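Local atomic coordinates of histone-lysine N-methyltransferase, H3 lysine-9 specific SUVH4 (Arabidopsis thaliana, PDB entry 4QEO), a protein that methylates the tail of histone H3 using S-adenosyl-L-methionine, is directed by binding methylated DNA, and marks chromatin for transcriptional repression. Residues E280-I284 against V388-D393; S289-N293 against K303-A307; N310-Y316 against R328-E333; N320-L324 against P376-P380. All blocks are in the same frame, centred on the assembly; numbering follows the deposited sequence.

Interaction 1 (E280-I284 against V388-D393); sequences EPNVI and VRRTAD
The amide of Glu-280 donates to the carbonyl of Val-388, N to O 3.1 Å and almost straight at 168°, and a type I beta turn from Glu-280 to Val-283 then carries the chain past the end of strand 387-390. The side chains of Glu-280 and Arg-389 run alongside each other and point the same way. A bend in Glu-280 (chi2 -51°) brings its carboxylate beside the guanidinium. OE1 of Glu-280 lies 3.5 Å from NH1 of Arg-389, a long salt bridge. The stronger partner of Arg-389 is Asp-448, which takes NE. Val-283 packs on the strand itself. Its CG2 is 3.5 Å from Arg-390 N, and its CG1 is 4.0 Å from Val-388 CG1.

Within the turn, Asn-282 comes at Asp-393 from the opposite direction, with the amide and carboxylate planes nearly parallel, 10° apart. A water joins the two. It gives hydrogens to Asn-282 OD1 and Asp-393 OD1 and accepts from Arg-390 N at 2.9 Å. Arg-390 holds Asp-393 in place by a salt bridge, with NE 3.0 Å from OD1, and its CD lies 3.6 Å from Asn-282 O. Without the guanidinium, as with an alanine here, the Asp-393 carboxylate would probably lose its charge mate and be freer to turn from the water and Asn-282.

The contact joins the pre-SET region to the SET domain. Strand 278-279 pairs in parallel with 387-390, whose other edge pairs with 445-448; from that strand Phe-445 meets both Val-283 and Arg-390.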
# COMPACT_ATOMS: atom_id res chain seq x y z
N GLU A 280 3.66 21.08 27.23
CA GLU A 280 3.17 21.60 28.51
C GLU A 280 4.30 22.02 29.44
O GLU A 280 5.41 21.50 29.33
CB GLU A 280 2.27 20.56 29.21
CG GLU A 280 0.84 20.58 28.72
CD GLU A 280 0.22 21.97 28.74
OE1 GLU A 280 -0.04 22.49 29.84
OE2 GLU A 280 0.00 22.54 27.65
N PRO A 281 4.03 23.00 30.32
CA PRO A 281 4.97 23.53 31.32
C PRO A 281 5.75 22.47 32.10
O PRO A 281 6.95 22.63 32.30
CB PRO A 281 4.05 24.30 32.28
CG PRO A 281 2.81 24.63 31.49
CD PRO A 281 2.84 23.86 30.20
N ASN A 282 5.08 21.42 32.54
CA ASN A 282 5.68 20.42 33.42
C ASN A 282 6.38 19.31 32.65
O ASN A 282 6.98 18.40 33.23
CB ASN A 282 4.62 19.84 34.36
CG ASN A 282 3.26 19.72 33.70
OD1 ASN A 282 3.10 20.03 32.52
ND2 ASN A 282 2.27 19.27 34.47
N VAL A 283 6.29 19.37 31.33
CA VAL A 283 7.04 18.47 30.48
C VAL A 283 8.40 19.10 30.19
O VAL A 283 8.49 20.28 29.89
CB VAL A 283 6.29 18.14 29.18
CG1 VAL A 283 7.18 17.38 28.22
CG2 VAL A 283 5.05 17.33 29.50
N ILE A 284 9.45 18.30 30.31
CA ILE A 284 10.81 18.79 30.15
C ILE A 284 11.26 18.70 28.70
O ILE A 284 10.97 17.72 28.01
CB ILE A 284 11.79 18.00 31.05
CG1 ILE A 284 11.43 18.21 32.53
CG2 ILE A 284 13.23 18.40 30.79
CD1 ILE A 284 11.42 19.66 32.95
N VAL A 388 1.83 17.79 24.08
CA VAL A 388 2.62 16.81 24.82
C VAL A 388 2.47 17.03 26.33
O VAL A 388 2.88 18.07 26.85
CB VAL A 388 4.10 16.88 24.47
CG1 VAL A 388 4.88 15.86 25.29
CG2 VAL A 388 4.31 16.64 22.98
N ARG A 389 1.87 16.06 27.01
CA ARG A 389 1.62 16.14 28.44
C ARG A 389 2.30 14.98 29.17
O ARG A 389 2.65 13.96 28.56
CB ARG A 389 0.12 16.11 28.75
CG ARG A 389 -0.74 17.09 27.94
CD ARG A 389 -2.14 17.25 28.55
NE ARG A 389 -2.98 18.16 27.77
CZ ARG A 389 -3.04 19.48 27.94
NH1 ARG A 389 -2.30 20.07 28.87
NH2 ARG A 389 -3.83 20.22 27.17
N ARG A 390 2.49 15.15 30.47
CA ARG A 390 2.89 14.04 31.33
C ARG A 390 1.69 13.12 31.48
O ARG A 390 0.56 13.58 31.66
CB ARG A 390 3.34 14.55 32.69
CG ARG A 390 4.79 14.27 33.03
CD ARG A 390 5.33 15.32 33.99
NE ARG A 390 4.29 15.88 34.85
CZ ARG A 390 4.10 15.54 36.12
NH1 ARG A 390 4.89 14.64 36.69
NH2 ARG A 390 3.12 16.10 36.81
N THR A 391 1.93 11.81 31.38
CA THR A 391 0.85 10.83 31.48
C THR A 391 0.13 10.90 32.82
O THR A 391 -1.09 10.76 32.88
CB THR A 391 1.36 9.40 31.23
OG1 THR A 391 2.56 9.19 32.00
CG2 THR A 391 1.67 9.20 29.75
N ALA A 392 0.89 11.12 33.89
CA ALA A 392 0.33 11.22 35.24
C ALA A 392 -0.72 12.33 35.33
O ALA A 392 -1.72 12.18 36.03
CB ALA A 392 1.43 11.45 36.25
N ASP A 393 -0.47 13.43 34.62
CA ASP A 393 -1.37 14.59 34.64
C ASP A 393 -2.70 14.37 33.90
O ASP A 393 -3.56 15.25 33.91
CB ASP A 393 -0.67 15.82 34.07
CG ASP A 393 0.63 16.13 34.78
OD1 ASP A 393 1.53 16.73 34.15
OD2 ASP A 393 0.75 15.78 35.97
O HOH W 1 1.66 17.68 31.68

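Interaction 2 (S289-N293 against K303-A307); sequences STGCN and KCACA. With ZN (zinc ion), chain F; ZN (zinc ion), chain H.
Cys-292 meets Cys-304 and Cys-306 in the triangular three-zinc cluster of the pre-SET domain. The thiolate of Cys-292 is shared by two metals. Its SG is 2.3 Å from the zinc ion of chain F and 2.4 Å from that of chain H. With chi1 at 67° the sulfur sits between the backbone N and the carbonyl carbon, and from there it reaches both. Cys-306 SG binds the chain F zinc at 2.1 Å. Cys-304 SG binds the chain H zinc at 2.3 Å.

In the whole cluster Cys-292, Cys-298 and Cys-334 each bridge two metals. Cys-334 and Cys-338 complete the chain F site, and Cys-294 and Cys-298 complete the chain H site. CB of Cys-292 lies near both partner sulfurs, 3.7 Å from Cys-304 SG and 3.6 Å from Cys-306 SG. No hydrogen bond crosses the two segments, and the metals supply the strong links.

Cys-304 is also the N-cap of helix 305-309. Its SG accepts a weak bond from Ala-307 N at 3.6 Å, which ties the metal ligand to the first turn of the helix. Just before Cys-292, the carbonyl O of Gly-291 lies 4.4 Å from Ala-305 CB.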
# COMPACT_ATOMS: atom_id res chain seq x y z
N SER A 289 19.95 17.67 19.92
CA SER A 289 20.98 16.81 19.33
C SER A 289 22.00 17.64 18.55
O SER A 289 21.73 18.78 18.17
CB SER A 289 20.37 15.72 18.43
OG SER A 289 19.09 16.11 17.97
N THR A 290 23.18 17.07 18.33
CA THR A 290 24.27 17.82 17.72
C THR A 290 24.09 17.91 16.21
O THR A 290 24.29 18.96 15.61
CB THR A 290 25.64 17.18 18.02
OG1 THR A 290 25.91 17.31 19.42
CG2 THR A 290 26.74 17.88 17.23
N GLY A 291 23.71 16.80 15.60
CA GLY A 291 23.46 16.78 14.17
C GLY A 291 24.70 16.54 13.34
O GLY A 291 25.81 16.42 13.87
N CYS A 292 24.51 16.49 12.02
CA CYS A 292 25.58 16.18 11.07
C CYS A 292 26.10 17.44 10.38
O CYS A 292 25.47 18.50 10.46
CB CYS A 292 25.07 15.18 10.03
SG CYS A 292 23.77 15.83 8.90
N ASN A 293 27.22 17.32 9.69
CA ASN A 293 27.84 18.50 9.07
C ASN A 293 27.75 18.52 7.55
O ASN A 293 28.47 19.29 6.90
CB ASN A 293 29.31 18.65 9.51
CG ASN A 293 30.19 17.53 8.98
OD1 ASN A 293 30.52 17.50 7.79
ND2 ASN A 293 30.58 16.62 9.86
N LYS A 303 30.48 10.04 5.98
CA LYS A 303 30.53 11.38 6.57
C LYS A 303 29.41 11.64 7.58
O LYS A 303 29.67 12.05 8.72
CB LYS A 303 30.51 12.45 5.47
CG LYS A 303 31.78 12.48 4.63
CD LYS A 303 31.60 13.27 3.35
CE LYS A 303 32.65 12.88 2.31
NZ LYS A 303 34.02 13.37 2.63
N CYS A 304 28.17 11.41 7.16
CA CYS A 304 26.99 11.78 7.93
C CYS A 304 26.81 11.05 9.26
O CYS A 304 26.56 9.84 9.28
CB CYS A 304 25.72 11.60 7.10
SG CYS A 304 24.26 12.19 7.99
N ALA A 305 26.87 11.80 10.35
CA ALA A 305 26.66 11.27 11.70
C ALA A 305 25.25 10.74 11.94
O ALA A 305 25.03 9.85 12.77
CB ALA A 305 26.98 12.34 12.73
N CYS A 306 24.28 11.29 11.22
CA CYS A 306 22.90 10.87 11.45
C CYS A 306 22.71 9.44 10.92
O CYS A 306 22.09 8.58 11.56
CB CYS A 306 21.91 11.90 10.87
SG CYS A 306 22.19 13.66 11.45
N ALA A 307 23.33 9.16 9.77
CA ALA A 307 23.38 7.81 9.24
C ALA A 307 24.00 6.86 10.26
O ALA A 307 23.48 5.77 10.51
CB ALA A 307 24.17 7.78 7.94
ZN ZN F . 21.88 15.20 10.00
ZN ZN H . 24.26 14.33 7.16

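Interaction 3 (N310-Y316 against R328-E333); sequences NGGNFPY and RDVVFE
Asn-310 uses its side-chain amide to grip both backbone polar atoms of Phe-332. Its CG is anti to the carbonyl carbon (chi1 -70°), which swings the amide to Phe-332. Phe-332 N donates to Asn-310 OD1 at 2.8 Å (164°), and Asn-310 ND2 donates to Phe-332 O at 2.9 Å (166°), on a lone pair in the carbonyl plane.

Arg-328 reaches the same turn. Its NH1 makes a weak bond to Asn-310 O, 2.7 Å away, and NH2 a long, weak one to Asn-313 OD1. Pro-315 CB covers one guanidinium face, offset toward the rim. CG of Pro-315 packs at 3.8 Å on Val-331 CG1, which also touches Tyr-316. Tyr-316 OH donates weakly to Glu-333 OE2 at 2.6 Å.

Further out, a water links Asn-310 OD1, Val-330 O and, weakly, Arg-328 NH1. Gly-311 ends helix 305-309 in a Schellman motif, right after Asn-310. Glu-333 OE1 is held by Gln-350 and a salt bridge to Arg-483, and OE2 also bonds Ser-349.

A flipped amide would set N-H against N-H and O against O at Phe-332, so the two opposed bonds should fix its orientation. The Arg-328 charge would probably suit the carbonyls at the helix end.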
# COMPACT_ATOMS: atom_id res chain seq x y z
N ASN A 310 21.81 5.78 12.70
CA ASN A 310 20.88 4.74 12.24
C ASN A 310 21.49 3.34 12.09
O ASN A 310 20.81 2.39 11.71
CB ASN A 310 20.17 5.17 10.96
CG ASN A 310 19.19 6.29 11.18
OD1 ASN A 310 18.14 6.10 11.78
ND2 ASN A 310 19.54 7.48 10.70
N GLY A 311 22.78 3.23 12.40
CA GLY A 311 23.46 1.95 12.30
C GLY A 311 24.38 1.87 11.11
O GLY A 311 24.84 0.79 10.73
N GLY A 312 24.66 3.02 10.50
CA GLY A 312 25.60 3.10 9.40
C GLY A 312 24.94 3.18 8.05
O GLY A 312 25.59 3.00 7.02
N ASN A 313 23.64 3.45 8.03
CA ASN A 313 22.89 3.49 6.78
C ASN A 313 21.67 4.40 6.87
O ASN A 313 21.13 4.63 7.94
CB ASN A 313 22.47 2.08 6.38
CG ASN A 313 22.21 1.18 7.59
OD1 ASN A 313 21.36 1.48 8.42
ND2 ASN A 313 22.95 0.08 7.67
N PHE A 314 21.25 4.93 5.72
CA PHE A 314 20.05 5.75 5.67
C PHE A 314 18.78 4.90 5.68
O PHE A 314 18.66 3.94 4.90
CB PHE A 314 20.07 6.67 4.46
CG PHE A 314 21.17 7.69 4.51
CD1 PHE A 314 21.03 8.83 5.29
CD2 PHE A 314 22.35 7.49 3.82
CE1 PHE A 314 22.05 9.77 5.37
CE2 PHE A 314 23.37 8.43 3.88
CZ PHE A 314 23.22 9.57 4.66
N PRO A 315 17.85 5.23 6.58
CA PRO A 315 16.58 4.50 6.73
C PRO A 315 15.60 4.83 5.61
O PRO A 315 14.69 4.04 5.35
CB PRO A 315 16.06 4.99 8.10
CG PRO A 315 16.69 6.34 8.27
CD PRO A 315 18.05 6.24 7.64
N TYR A 316 15.79 5.97 4.94
CA TYR A 316 14.92 6.36 3.85
C TYR A 316 15.63 6.24 2.53
O TYR A 316 16.84 6.46 2.45
CB TYR A 316 14.45 7.81 3.98
CG TYR A 316 13.65 8.13 5.22
CD1 TYR A 316 12.33 7.72 5.36
CD2 TYR A 316 14.23 8.87 6.25
CE1 TYR A 316 11.60 8.03 6.49
CE2 TYR A 316 13.51 9.19 7.39
CZ TYR A 316 12.20 8.77 7.50
OH TYR A 316 11.49 9.10 8.63
N ARG A 328 11.61 0.27 12.23
CA ARG A 328 12.73 0.17 13.17
C ARG A 328 12.24 0.53 14.56
O ARG A 328 11.16 1.10 14.72
CB ARG A 328 13.83 1.17 12.80
CG ARG A 328 14.32 1.06 11.38
CD ARG A 328 15.81 1.22 11.33
NE ARG A 328 16.30 1.33 9.96
CZ ARG A 328 17.57 1.60 9.65
NH1 ARG A 328 18.46 1.78 10.61
NH2 ARG A 328 17.94 1.68 8.38
N ASP A 329 13.06 0.22 15.57
CA ASP A 329 12.81 0.69 16.93
C ASP A 329 12.73 2.20 16.92
O ASP A 329 11.83 2.80 17.52
CB ASP A 329 13.91 0.22 17.89
CG ASP A 329 13.72 -1.22 18.33
OD1 ASP A 329 12.62 -1.77 18.11
OD2 ASP A 329 14.67 -1.79 18.91
N VAL A 330 13.69 2.84 16.25
CA VAL A 330 13.67 4.29 16.12
C VAL A 330 14.41 4.75 14.86
O VAL A 330 15.40 4.15 14.46
CB VAL A 330 14.23 4.99 17.39
CG1 VAL A 330 15.71 4.72 17.55
CG2 VAL A 330 13.96 6.51 17.36
N VAL A 331 13.89 5.79 14.22
CA VAL A 331 14.55 6.38 13.06
C VAL A 331 15.20 7.69 13.52
O VAL A 331 14.60 8.46 14.25
CB VAL A 331 13.55 6.63 11.89
CG1 VAL A 331 14.14 7.55 10.83
CG2 VAL A 331 13.12 5.32 11.25
N PHE A 332 16.45 7.90 13.11
CA PHE A 332 17.18 9.11 13.47
C PHE A 332 17.27 10.06 12.29
O PHE A 332 18.07 9.87 11.38
CB PHE A 332 18.59 8.78 13.96
CG PHE A 332 18.63 8.09 15.30
CD1 PHE A 332 18.62 8.83 16.47
CD2 PHE A 332 18.72 6.72 15.39
CE1 PHE A 332 18.68 8.21 17.71
CE2 PHE A 332 18.78 6.08 16.62
CZ PHE A 332 18.76 6.83 17.78
N GLU A 333 16.42 11.08 12.31
CA GLU A 333 16.39 12.05 11.24
C GLU A 333 17.32 13.21 11.51
O GLU A 333 17.67 13.51 12.66
CB GLU A 333 14.97 12.57 11.03
CG GLU A 333 14.08 11.65 10.21
CD GLU A 333 12.71 12.24 9.90
OE1 GLU A 333 12.42 13.37 10.33
OE2 GLU A 333 11.92 11.56 9.22
O HOH W 2 17.32 3.43 12.97

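Interaction 4 (N320-L324 against P376-P380); sequences NDGRL and PAGSP
Arg-323 lies with one face of its guanidinium against Pro-376, the first residue of a type II beta turn that runs to Ser-379. The turn belongs to the SET domain. Arg-323 sits on the second strand of the small pre-SET hairpin 316-317/323-324. The two side chains cross at about a right angle. CB of Pro-376 stands over the centre of the guanidinium, 3.6 Å from CZ.

A bend in the arginine (chi3 70°) turns the group back across the turn and brings its edge to Ala-377 O. NE bonds that oxygen at 2.9 Å and NH2 more weakly at 3.1 Å. At the other end NH1 donates to Asn-320 OD1 at 2.8 Å, almost in line with the C=O bond. These bonds and the proline fix the rotation of the group. Tyr-25 and Leu-26 of helix 10-30 also pack on Arg-323. A leucine here would probably leave Ala-377 O and Asn-320 OD1 without these donors and the turn less firmly joined to the hairpin.

The backbones meet as well. Leu-324 N donates to Gly-378 O at 2.7 Å, and Gly-378, with a phi of 100°, has no side chain to keep Leu-324 away. Pro-376 O accepts from both N and OG of Ser-379, on the same face of its plane. Gly-322 O is buried without a hydrogen-bond partner and lies 3.6 Å from Pro-380 CD.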
# COMPACT_ATOMS: atom_id res chain seq x y z
N ASN A 320 9.94 8.79 -4.77
CA ASN A 320 8.62 9.34 -4.53
C ASN A 320 8.66 10.33 -3.36
O ASN A 320 7.79 10.29 -2.48
CB ASN A 320 7.59 8.22 -4.23
CG ASN A 320 7.56 7.13 -5.30
OD1 ASN A 320 7.35 5.95 -4.99
ND2 ASN A 320 7.76 7.52 -6.56
N ASP A 321 9.69 11.17 -3.33
CA ASP A 321 9.87 12.17 -2.28
C ASP A 321 10.21 11.58 -0.91
O ASP A 321 10.08 12.27 0.11
CB ASP A 321 8.66 13.11 -2.18
CG ASP A 321 8.50 13.97 -3.40
OD1 ASP A 321 9.52 14.53 -3.87
OD2 ASP A 321 7.36 14.07 -3.91
N GLY A 322 10.63 10.32 -0.89
CA GLY A 322 11.17 9.72 0.32
C GLY A 322 10.28 8.62 0.88
O GLY A 322 9.11 8.86 1.18
N ARG A 323 10.84 7.43 1.02
CA ARG A 323 10.09 6.28 1.53
C ARG A 323 10.92 5.52 2.56
O ARG A 323 12.11 5.28 2.37
CB ARG A 323 9.66 5.36 0.37
CG ARG A 323 8.46 5.90 -0.43
CD ARG A 323 8.26 5.17 -1.78
NE ARG A 323 7.80 3.79 -1.61
CZ ARG A 323 7.49 2.97 -2.61
NH1 ARG A 323 7.60 3.37 -3.87
NH2 ARG A 323 7.07 1.73 -2.35
N LEU A 324 10.28 5.19 3.68
CA LEU A 324 10.95 4.42 4.72
C LEU A 324 11.12 3.01 4.20
O LEU A 324 10.16 2.40 3.72
CB LEU A 324 10.11 4.40 5.99
CG LEU A 324 10.68 3.64 7.19
CD1 LEU A 324 11.97 4.32 7.68
CD2 LEU A 324 9.64 3.60 8.29
N PRO A 376 2.18 5.09 -1.76
CA PRO A 376 3.17 4.01 -1.82
C PRO A 376 3.60 3.56 -0.43
O PRO A 376 3.70 4.38 0.49
CB PRO A 376 4.35 4.64 -2.56
CG PRO A 376 3.77 5.81 -3.29
CD PRO A 376 2.69 6.33 -2.38
N ALA A 377 3.85 2.27 -0.28
CA ALA A 377 4.33 1.70 0.99
C ALA A 377 5.65 2.35 1.39
O ALA A 377 6.56 2.44 0.58
CB ALA A 377 4.51 0.19 0.85
N GLY A 378 5.74 2.80 2.64
CA GLY A 378 6.93 3.46 3.12
C GLY A 378 6.78 4.97 3.14
O GLY A 378 7.61 5.66 3.71
N SER A 379 5.72 5.49 2.53
CA SER A 379 5.52 6.93 2.49
C SER A 379 5.03 7.39 3.85
O SER A 379 4.23 6.69 4.49
CB SER A 379 4.48 7.34 1.42
OG SER A 379 4.88 6.96 0.11
N PRO A 380 5.53 8.54 4.30
CA PRO A 380 4.99 9.11 5.54
C PRO A 380 3.59 9.65 5.29
O PRO A 380 3.33 10.25 4.25
CB PRO A 380 5.95 10.25 5.85
CG PRO A 380 6.51 10.65 4.52
CD PRO A 380 6.60 9.38 3.73

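How the interactions relate
Interactions 2 and 3 form one continuous patch of the pre-SET domain, with centres 12 Å apart. Ala-307 O probably accepts from Gly-312 N, and Phe-314 packs on Ala-307 and Cys-304, beside the zinc cluster. Interaction 4 crosses interaction 3 along the chain and touches it through Leu-324, which packs on Tyr-316 and Val-331; the centres are 14 Å apart. It is also the one nearest the bound DNA, about 8 Å at the closest atoms. Interaction 1 stands apart, its nearest atoms about 12 Å from interaction 2. It encloses the other three in sequence. Its Arg-389 side chain is about 10 Å from that of Tyr-402, a predicted S-adenosyl-L-methionine-binding residue.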